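Local coordinates for protein phosphoserine aminotransferase SerC (PDB 3FFR) that probably catalyses the pyridoxal-phosphate-dependent transamination that forms phosphoserine in serine biosynthesis, at residues Y16-Q21 / T256-Q261. Sequence-based numbering, arbitrary orientation.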
loop_
_atom_site.group_PDB
_atom_site.type_symbol
_atom_site.label_atom_id
_atom_site.label_comp_id
_atom_site.label_asym_id
_atom_site.label_seq_id
_atom_site.Cartn_x
_atom_site.Cartn_y
_atom_site.Cartn_z
ATOM N N TYR A 16 9.673 15.691 5.016
ATOM C CA TYR A 16 10.898 16.268 4.531
ATOM C C TYR A 16 10.495 17.665 3.984
ATOM O O TYR A 16 9.421 17.824 3.377
ATOM C CB TYR A 16 11.565 15.367 3.489
ATOM C CG TYR A 16 13.006 15.704 3.297
ATOM C CD1 TYR A 16 13.979 15.221 4.182
ATOM C CD2 TYR A 16 13.425 16.489 2.236
ATOM C CE1 TYR A 16 15.315 15.532 4.013
ATOM C CE2 TYR A 16 14.766 16.804 2.075
ATOM C CZ TYR A 16 15.697 16.330 2.961
ATOM O OH TYR A 16 17.043 16.654 2.811
ATOM N N PRO A 17 11.342 18.684 4.197
ATOM C CA PRO A 17 10.894 20.052 3.930
ATOM C C PRO A 17 10.524 20.373 2.496
ATOM O O PRO A 17 9.782 21.332 2.228
ATOM C CB PRO A 17 12.069 20.916 4.420
ATOM C CG PRO A 17 13.221 20.030 4.464
ATOM C CD PRO A 17 12.697 18.654 4.778
ATOM N N THR A 18 11.003 19.563 1.582
ATOM C CA THR A 18 10.712 19.807 0.155
ATOM C C THR A 18 9.466 19.103 -0.344
ATOM O O THR A 18 9.055 19.269 -1.493
ATOM C CB THR A 18 11.883 19.346 -0.716
ATOM O OG1 THR A 18 12.147 17.954 -0.452
ATOM C CG2 THR A 18 13.136 20.186 -0.426
ATOM N N VAL A 19 8.882 18.274 0.517
ATOM C CA VAL A 19 7.759 17.449 0.097
ATOM C C VAL A 19 6.610 18.279 -0.401
ATOM O O VAL A 19 5.981 17.943 -1.418
ATOM C CB VAL A 19 7.320 16.425 1.184
ATOM C CG1 VAL A 19 5.957 15.799 0.855
ATOM C CG2 VAL A 19 8.380 15.324 1.329
ATOM N N ARG A 20 6.316 19.385 0.269
ATOM C CA ARG A 20 5.169 20.208 -0.192
ATOM C C ARG A 20 5.326 20.626 -1.644
ATOM O O ARG A 20 4.405 20.457 -2.461
ATOM C CB ARG A 20 4.958 21.433 0.703
ATOM C CG ARG A 20 3.760 22.256 0.303
ATOM C CD ARG A 20 3.559 23.488 1.184
ATOM N NE ARG A 20 2.272 24.069 0.803
ATOM C CZ ARG A 20 1.128 23.871 1.456
ATOM N NH1 ARG A 20 1.118 23.190 2.603
ATOM N NH2 ARG A 20 0.014 24.419 0.976
ATOM N N GLN A 21 6.491 21.154 -1.983
ATOM C CA GLN A 21 6.645 21.611 -3.366
ATOM C C GLN A 21 6.677 20.430 -4.326
ATOM O O GLN A 21 6.108 20.533 -5.424
ATOM C CB GLN A 21 7.805 22.596 -3.576
ATOM C CG GLN A 21 7.871 23.103 -5.046
ATOM C CD GLN A 21 6.525 23.628 -5.615
ATOM O OE1 GLN A 21 5.952 24.606 -5.111
ATOM N NE2 GLN A 21 6.045 22.992 -6.699
ATOM N N THR A 256 14.998 11.698 -2.278
ATOM C CA THR A 256 16.325 11.079 -2.323
ATOM C C THR A 256 17.250 11.932 -3.178
ATOM O O THR A 256 18.444 11.996 -2.900
ATOM C CB THR A 256 16.321 9.630 -2.795
ATOM O OG1 THR A 256 15.630 9.501 -4.061
ATOM C CG2 THR A 256 15.625 8.732 -1.742
ATOM N N GLY A 257 16.703 12.599 -4.191
ATOM C CA GLY A 257 17.532 13.516 -5.008
ATOM C C GLY A 257 18.067 14.645 -4.142
ATOM O O GLY A 257 19.265 15.031 -4.182
ATOM N N ASP A 258 17.175 15.168 -3.328
ATOM C CA ASP A 258 17.523 16.246 -2.410
ATOM C C ASP A 258 18.605 15.747 -1.442
ATOM O O ASP A 258 19.552 16.448 -1.120
ATOM C CB ASP A 258 16.290 16.739 -1.616
ATOM C CG ASP A 258 15.243 17.418 -2.492
ATOM O OD1 ASP A 258 15.649 18.090 -3.470
ATOM O OD2 ASP A 258 14.027 17.299 -2.193
HETATM N N MSE A 259 18.430 14.524 -0.957
HETATM C CA MSE A 259 19.360 13.947 0.007
HETATM C C MSE A 259 20.752 13.758 -0.595
HETATM O O MSE A 259 21.781 13.978 0.050
HETATM C CB MSE A 259 18.841 12.622 0.605
HETATM C CG MSE A 259 17.704 12.814 1.508
HETATM SE SE MSE A 259 17.088 11.070 2.190
HETATM C CE MSE A 259 15.810 11.694 3.487
ATOM N N LEU A 260 20.757 13.375 -1.851
ATOM C CA LEU A 260 22.009 13.170 -2.568
ATOM C C LEU A 260 22.804 14.467 -2.694
ATOM O O LEU A 260 24.030 14.421 -2.815
ATOM C CB LEU A 260 21.799 12.583 -3.953
ATOM C CG LEU A 260 21.424 11.112 -3.985
ATOM C CD1 LEU A 260 20.819 10.730 -5.341
ATOM C CD2 LEU A 260 22.616 10.264 -3.626
ATOM N N GLN A 261 22.108 15.605 -2.671
ATOM C CA GLN A 261 22.786 16.899 -2.779
ATOM C C GLN A 261 23.543 17.190 -1.490
ATOM O O GLN A 261 24.578 17.852 -1.506
ATOM C CB GLN A 261 21.814 18.028 -3.121
ATOM C CG GLN A 261 21.206 17.889 -4.517
ATOM C CD GLN A 261 22.252 18.044 -5.613
ATOM O OE1 GLN A 261 22.812 19.125 -5.803
ATOM N NE2 GLN A 261 22.517 16.964 -6.342
#
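Y16 and T18 both meet D258 on the helix 246-262, the tyrosine through its ring and the threonine through its hydroxyl. The Y16 ring meets two neighbouring residues of that helix obliquely: CE2 lies 4.0 Å from CB of D258, while CE1 lies 3.9 Å from the CE methyl of M259, a selenomethionine in this crystal. CG of Y16 stands anti to the backbone N (chi1 -162°), which carries the ring out from the loop to the helix. A long, flat aromatic suits this place, since it spans from the aspartate to the methionine, whose chain, extended beyond CG, brings the CE methyl to the ring. V255 and I262 of the same helix, with P343, also pack on Y16. The linkage ties a type I beta turn, Y16 to V19, that leads into helix 19-28, to a helix within the class V aminotransferase family region, part of the PLP-dependent aminotransferase clan. The turn is closed by V19 N bonding to Y16 O at 2.9 Å. Polar contact is supplied by T18, whose OG1 donates a hydrogen bond of 2.6 Å to OD2 of D258, arriving on the anti side and 33° out of the carboxylate plane. Threonine suits the place because its hydroxyl can donate to the carboxylate acceptor while its CG2 methyl lies 3.5 Å from D258 OD2. The same oxygen also accepts a bond from NE2 of H22, so two donors from one short region share it. A valine here would take away the hydroxyl donor, and D258 OD2 would probably keep H22 as a partner but be less firmly fixed in its rotation. Beyond the turn, R20 forms a salt bridge with D28 of the second subunit.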